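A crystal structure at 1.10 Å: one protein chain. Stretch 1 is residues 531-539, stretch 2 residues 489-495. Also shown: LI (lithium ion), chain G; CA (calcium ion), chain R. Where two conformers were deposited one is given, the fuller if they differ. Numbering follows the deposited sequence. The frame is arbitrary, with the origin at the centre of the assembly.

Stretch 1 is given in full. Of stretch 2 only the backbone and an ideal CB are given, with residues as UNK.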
ATOM      1  N   CYS A 531     -13.069   6.091   8.446  1.00  9.22           N
ATOM      2  CA  CYS A 531     -12.267   5.762   7.266  1.00  8.75           C
ATOM      3  C   CYS A 531     -10.779   5.879   7.559  1.00  8.65           C
ATOM      4  O   CYS A 531     -10.362   6.490   8.544  1.00 10.06           O
ATOM      5  CB  CYS A 531     -12.633   6.669   6.084  1.00  8.89           C
ATOM      6  SG  CYS A 531     -11.810   8.278   6.055  1.00  9.75           S
ATOM      7  N   GLU A 532      -9.975   5.371   6.635  1.00  7.59           N
ATOM      8  CA  GLU A 532      -8.658   5.942   6.396  1.00  8.08           C
ATOM      9  C   GLU A 532      -8.576   6.485   4.979  1.00  7.25           C
ATOM     10  O   GLU A 532      -9.393   6.151   4.123  1.00  8.33           O
ATOM     11  CB  GLU A 532      -7.534   4.929   6.659  1.00  8.19           C
ATOM     12  CG  GLU A 532      -7.445   3.769   5.682  1.00  8.40           C
ATOM     13  CD  GLU A 532      -6.477   2.694   6.160  1.00  8.22           C
ATOM     14  OE1 GLU A 532      -6.888   1.856   6.992  1.00  9.16           O
ATOM     15  OE2 GLU A 532      -5.309   2.688   5.708  1.00  9.50           O
ATOM     16  N   VAL A 533      -7.664   7.427   4.780  1.00  6.52           N
ATOM     17  CA  VAL A 533      -7.469   8.075   3.493  1.00  6.96           C
ATOM     18  C   VAL A 533      -6.269   7.396   2.845  1.00  6.59           C
ATOM     19  O   VAL A 533      -5.201   7.317   3.459  1.00  7.20           O
ATOM     20  CB  VAL A 533      -7.217   9.581   3.694  1.00  7.58           C
ATOM     21  CG1 VAL A 533      -6.874  10.247   2.378  1.00  8.58           C
ATOM     22  CG2 VAL A 533      -8.435  10.239   4.328  1.00  8.96           C
ATOM     23  N   THR A 534      -6.476   6.801   1.674  1.00  6.83           N
ATOM     24  CA  THR A 534      -5.470   5.946   1.079  1.00  6.93           C
ATOM     25  C   THR A 534      -5.700   5.860  -0.421  1.00  7.21           C
ATOM     26  O   THR A 534      -6.833   5.923  -0.879  1.00  8.44           O
ATOM     27  CB  THR A 534      -5.477   4.562   1.737  1.00  8.05           C
ATOM     28  OG1 THR A 534      -4.342   3.814   1.289  1.00  8.28           O
ATOM     29  CG2 THR A 534      -6.780   3.817   1.477  1.00  9.22           C
ATOM     30  N   GLY A 535      -4.623   5.690  -1.178  1.00  6.79           N
ATOM     31  CA  GLY A 535      -4.713   5.676  -2.629  1.00  6.37           C
ATOM     32  C   GLY A 535      -4.654   7.088  -3.179  1.00  6.34           C
ATOM     33  O   GLY A 535      -5.424   7.956  -2.761  1.00  6.92           O
ATOM     34  N   ILE A 536      -3.739   7.322  -4.110  1.00  6.18           N
ATOM     35  CA  ILE A 536      -3.638   8.625  -4.755  1.00  6.33           C
ATOM     36  C   ILE A 536      -3.158   8.464  -6.188  1.00  6.67           C
ATOM     37  O   ILE A 536      -2.247   7.688  -6.470  1.00  8.11           O
ATOM     38  CB  ILE A 536      -2.739   9.595  -3.958  1.00  7.57           C
ATOM     39  CG1 ILE A 536      -2.734  10.977  -4.607  1.00  7.96           C
ATOM     40  CG2 ILE A 536      -1.328   9.045  -3.779  1.00  9.09           C
ATOM     41  CD1 ILE A 536      -2.120  12.043  -3.731  1.00  9.30           C
ATOM     42  N   SER A 537      -3.822   9.163  -7.099  1.00  6.55           N
ATOM     43  CA  SER A 537      -3.402   9.264  -8.500  0.50  7.01           C
ATOM     44  C   SER A 537      -3.787  10.647  -9.004  1.00  6.51           C
ATOM     45  O   SER A 537      -4.730  11.238  -8.501  1.00 10.22           O
ATOM     46  CB  SER A 537      -4.115   8.216  -9.360  0.50  6.36           C
ATOM     47  OG  SER A 537      -3.854   6.898  -8.915  0.50  6.92           O
ATOM     48  N   PHE A 538      -3.105  11.128 -10.031  1.00  8.09           N
ATOM     49  CA  PHE A 538      -3.474  12.372 -10.684  1.00  8.19           C
ATOM     50  C   PHE A 538      -3.844  12.102 -12.136  1.00  8.32           C
ATOM     51  O   PHE A 538      -3.219  11.288 -12.809  1.00  8.96           O
ATOM     52  CB  PHE A 538      -2.315  13.368 -10.622  1.00  8.43           C
ATOM     53  CG  PHE A 538      -2.062  13.908  -9.247  1.00  9.57           C
ATOM     54  CD1 PHE A 538      -1.278  13.213  -8.341  1.00 10.35           C
ATOM     55  CD2 PHE A 538      -2.611  15.119  -8.861  1.00 10.27           C
ATOM     56  CE1 PHE A 538      -1.124  13.670  -7.047  1.00 10.37           C
ATOM     57  CE2 PHE A 538      -2.462  15.581  -7.563  1.00 11.37           C
ATOM     58  CZ  PHE A 538      -1.693  14.868  -6.665  1.00 11.00           C
ATOM     59  N   SER A 539      -4.754  12.901 -12.674  1.00  8.30           N
ATOM     60  CA  SER A 539      -4.876  12.986 -14.117  1.00  8.45           C
ATOM     61  C   SER A 539      -3.559  13.517 -14.682  1.00  8.27           C
ATOM     62  O   SER A 539      -2.852  14.273 -14.015  1.00  8.52           O
ATOM     63  CB  SER A 539      -6.036  13.906 -14.493  1.00  9.76           C
ATOM     64  OG  SER A 539      -5.835  15.193 -13.945  1.00  9.58           O
ATOM     65  N   UNK A 489       4.457  17.033  -2.159  1.00  7.19           N
ATOM     66  CA  UNK A 489       4.350  15.749  -1.489  1.00  6.93           C
ATOM     67  C   UNK A 489       3.034  15.665  -0.737  1.00  6.71           C
ATOM     68  O   UNK A 489       2.810  16.391   0.232  1.00  8.20           O
ATOM     69  CB  UNK A 489       5.528  15.532  -0.537  1.00  6.93           C
ATOM     70  N   UNK A 490       2.201  14.724  -1.143  1.00  6.44           N
ATOM     71  CA  UNK A 490       0.895  14.503  -0.540  1.00  6.53           C
ATOM     72  C   UNK A 490       0.993  13.377   0.457  1.00  6.42           C
ATOM     73  O   UNK A 490       1.613  12.347   0.188  1.00  7.32           O
ATOM     74  CB  UNK A 490      -0.163  14.194  -1.602  1.00  6.53           C
ATOM     75  N   UNK A 491       0.473  13.617   1.662  1.00  6.56           N
ATOM     76  CA  UNK A 491       0.615  12.731   2.815  1.00  6.82           C
ATOM     77  C   UNK A 491      -0.779  12.300   3.272  1.00  6.52           C
ATOM     78  O   UNK A 491      -1.642  13.148   3.508  1.00  7.44           O
ATOM     79  CB  UNK A 491       1.377  13.418   3.950  1.00  6.82           C
ATOM     80  N   UNK A 492      -1.019  10.995   3.326  1.00  6.09           N
ATOM     81  CA  UNK A 492      -2.340  10.451   3.622  1.00  6.30           C
ATOM     82  C   UNK A 492      -2.246   9.724   4.960  1.00  7.06           C
ATOM     83  O   UNK A 492      -1.237   9.083   5.234  1.00  9.32           O
ATOM     84  CB  UNK A 492      -2.827   9.518   2.512  1.00  6.30           C
ATOM     85  N   UNK A 493      -3.281   9.805   5.791  1.00  6.50           N
ATOM     86  CA  UNK A 493      -3.189   9.228   7.126  1.00  6.40           C
ATOM     87  C   UNK A 493      -4.111   8.044   7.385  1.00  7.05           C
ATOM     88  O   UNK A 493      -5.231   7.958   6.872  1.00  7.24           O
ATOM     89  CB  UNK A 493      -3.484  10.316   8.160  1.00  6.40           C
ATOM     90  N   UNK A 494      -3.607   7.141   8.222  1.00  7.11           N
ATOM     91  CA  UNK A 494      -4.338   5.993   8.739  1.00  7.51           C
ATOM     92  C   UNK A 494      -4.052   5.866  10.232  1.00  8.16           C
ATOM     93  O   UNK A 494      -3.286   5.008  10.672  1.00  8.59           O
ATOM     94  CB  UNK A 494      -3.955   4.712   7.995  1.00  7.51           C
ATOM     95  N   UNK A 495      -4.585   6.813  10.987  1.00  8.13           N
ATOM     96  CA  UNK A 495      -4.271   6.921  12.392  1.00  8.70           C
ATOM     97  C   UNK A 495      -5.488   6.833  13.276  1.00  9.49           C
ATOM     98  O   UNK A 495      -6.591   6.513  12.835  1.00 14.67           O
ATOM     99  CB  UNK A 495      -3.536   8.235  12.661  1.00  8.70           C
TER
HETATM  100 LI    LI G 616      -6.178   1.221   9.235  1.00 10.75          LI
HETATM  101 CA    CA R1592      -1.483   2.004   7.959  0.93  7.82          CA

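Stretch 2 runs beside stretch 1 as a strand, 489 to 493, with the two strand directions 138° apart. The two segments lie closest near Glu532 and Val533 and diverge toward Phe538.

Position 489 is at the far, splayed end. Nothing of stretch 1 lies within 5.5 Å of its ideal CB. The strand backbone angles tolerate most residues, so the view from here decides little. The deposited residue is Leu489, which makes no contact with stretch 1.

At position 490 CA-to-CB points toward stretch 1. The ideal CB is 3.6 Å from Ile536 CD1 and 5.3 Å from Phe538 CZ. The CA atoms of 490 and Ile536 are 8.5 Å apart, and Ile536 CD1 fills much of the space between them. A large side chain would have to reach past it, toward the Phe538 ring. An aliphatic or aromatic residue would suit these apolar neighbours. The deposited residue is Trp490, with chi1 at m. Its CB packs 3.6 Å from Ile536 CD1. The indole reaches on to Phe538, whose CZ lies over one face of it, 3.4 Å from Trp490 NE1. The two rings meet obliquely, with planes at 49°. Trp490 NE1 is hydrogen-bonded elsewhere in the structure.

Position 491 points away, and its ideal CB has no neighbour in stretch 1. Stretch 1 sets no preference beyond a residue at ease in a strand. It is Ile491, a beta-branched residue of that kind, and it does not touch stretch 1.

Position 492 again points toward stretch 1. Its ideal CB is 3.4 Å from Val533 O and 4.6 Å from Thr534 N. Beyond it lie Val533 CG1, the backbone of Thr534 and Gly535, and Ile536. A medium aliphatic residue, such as leucine, isoleucine or methionine, would suit this setting. The deposited residue is Leu492, and stretch 1 covers more of it than of any other residue in stretch 2. Leu492 CD2 is 4.0 Å from Val533 CG1, 3.7 Å from Thr534 CA and 3.6 Å from Gly535 O.

At position 493 CA-to-CB points away, so stretch 1 says little about the side chain. The backbone does the work here: the carbonyl O of 493 accepts a hydrogen bond from Val533 N at 3.3 Å, with an angle of 160° at the hydrogen. Any residue could supply that carbonyl. It is Thr493, whose OG1 is hydrogen-bonded elsewhere in the structure.

Position 494 points sideways, with its ideal CB 3.3 Å from Glu532 OE2. That carboxylate alone might suggest a basic or polar partner. The two cations nearby argue instead for an acidic ligand short enough to reach both. The deposited residue is Asp494. Its OD1 binds the lithium at 2.4 Å, and its OD2 binds the calcium at 2.4 Å. Glu532 OE1 also binds the lithium, at 2.4 Å. Asp494 OD1 and Glu532 OE1 are therefore only 3.1 Å apart, held by their shared metal.

At position 495 a CB would point away, with nothing of stretch 1 within 5.5 Å. The backbone angles, -122/-171, are open to most residues, so this contact does not require glycine. The deposited residue is Gly495, and it does not touch stretch 1.

Stretch 2, residues 489-495: LWILTDG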
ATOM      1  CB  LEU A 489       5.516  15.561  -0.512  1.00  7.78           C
ATOM      2  CG  LEU A 489       5.485  14.252   0.282  1.00  7.36           C
ATOM      3  CD1 LEU A 489       5.601  13.039  -0.629  1.00  8.98           C
ATOM      4  CD2 LEU A 489       6.602  14.251   1.319  1.00 11.80           C
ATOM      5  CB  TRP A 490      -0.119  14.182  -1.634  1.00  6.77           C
ATOM      6  CG  TRP A 490      -0.276  15.297  -2.631  1.00  6.83           C
ATOM      7  CD1 TRP A 490       0.475  15.529  -3.775  1.00  7.10           C
ATOM      8  CD2 TRP A 490      -1.215  16.408  -2.551  1.00  7.61           C
ATOM      9  NE1 TRP A 490       0.053  16.665  -4.408  1.00  7.93           N
ATOM     10  CE2 TRP A 490      -0.969  17.238  -3.723  1.00  7.86           C
ATOM     11  CE3 TRP A 490      -2.217  16.769  -1.668  1.00  8.43           C
ATOM     12  CZ2 TRP A 490      -1.714  18.372  -3.987  1.00  8.69           C
ATOM     13  CZ3 TRP A 490      -2.948  17.924  -1.931  1.00  9.56           C
ATOM     14  CH2 TRP A 490      -2.717  18.692  -3.076  1.00  9.38           C
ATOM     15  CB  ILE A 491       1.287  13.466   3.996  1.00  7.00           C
ATOM     16  CG1 ILE A 491       2.684  13.960   3.620  1.00  7.88           C
ATOM     17  CG2 ILE A 491       1.335  12.567   5.219  1.00  7.58           C
ATOM     18  CD1 ILE A 491       3.247  15.002   4.570  1.00  9.02           C
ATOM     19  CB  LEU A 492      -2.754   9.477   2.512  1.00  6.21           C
ATOM     20  CG  LEU A 492      -3.069  10.090   1.141  1.00  7.50           C
ATOM     21  CD1 LEU A 492      -1.868  10.687   0.418  1.00  8.04           C
ATOM     22  CD2 LEU A 492      -3.723   9.050   0.257  1.00  8.53           C
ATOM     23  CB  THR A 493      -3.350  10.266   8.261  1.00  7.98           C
ATOM     24  OG1 THR A 493      -4.726  10.640   8.439  1.00  8.29           O
ATOM     25  CG2 THR A 493      -2.537  11.497   7.995  1.00  8.15           C
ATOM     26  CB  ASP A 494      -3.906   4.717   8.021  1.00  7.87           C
ATOM     27  CG  ASP A 494      -4.449   3.475   8.687  1.00  8.42           C
ATOM     28  OD1 ASP A 494      -5.557   3.567   9.255  1.00  9.97           O
ATOM     29  OD2 ASP A 494      -3.745   2.435   8.702  1.00 10.17           O
TER
HETATM   30  O   HOH W   1      -4.901  -0.022   8.595  1.00 16.97           O
HETATM   31  O   HOH W   2      -3.217   1.015   6.320  1.00 10.54           O
HETATM   32  O   HOH W   3      -6.172   1.784  11.160  1.00 43.27           O
HETATM   33  O   HOH W   4      -8.128   2.679  10.085  1.00 38.22           O
HETATM   34  O   HOH W   5      -2.204  -0.230   8.432  0.50 47.64           O
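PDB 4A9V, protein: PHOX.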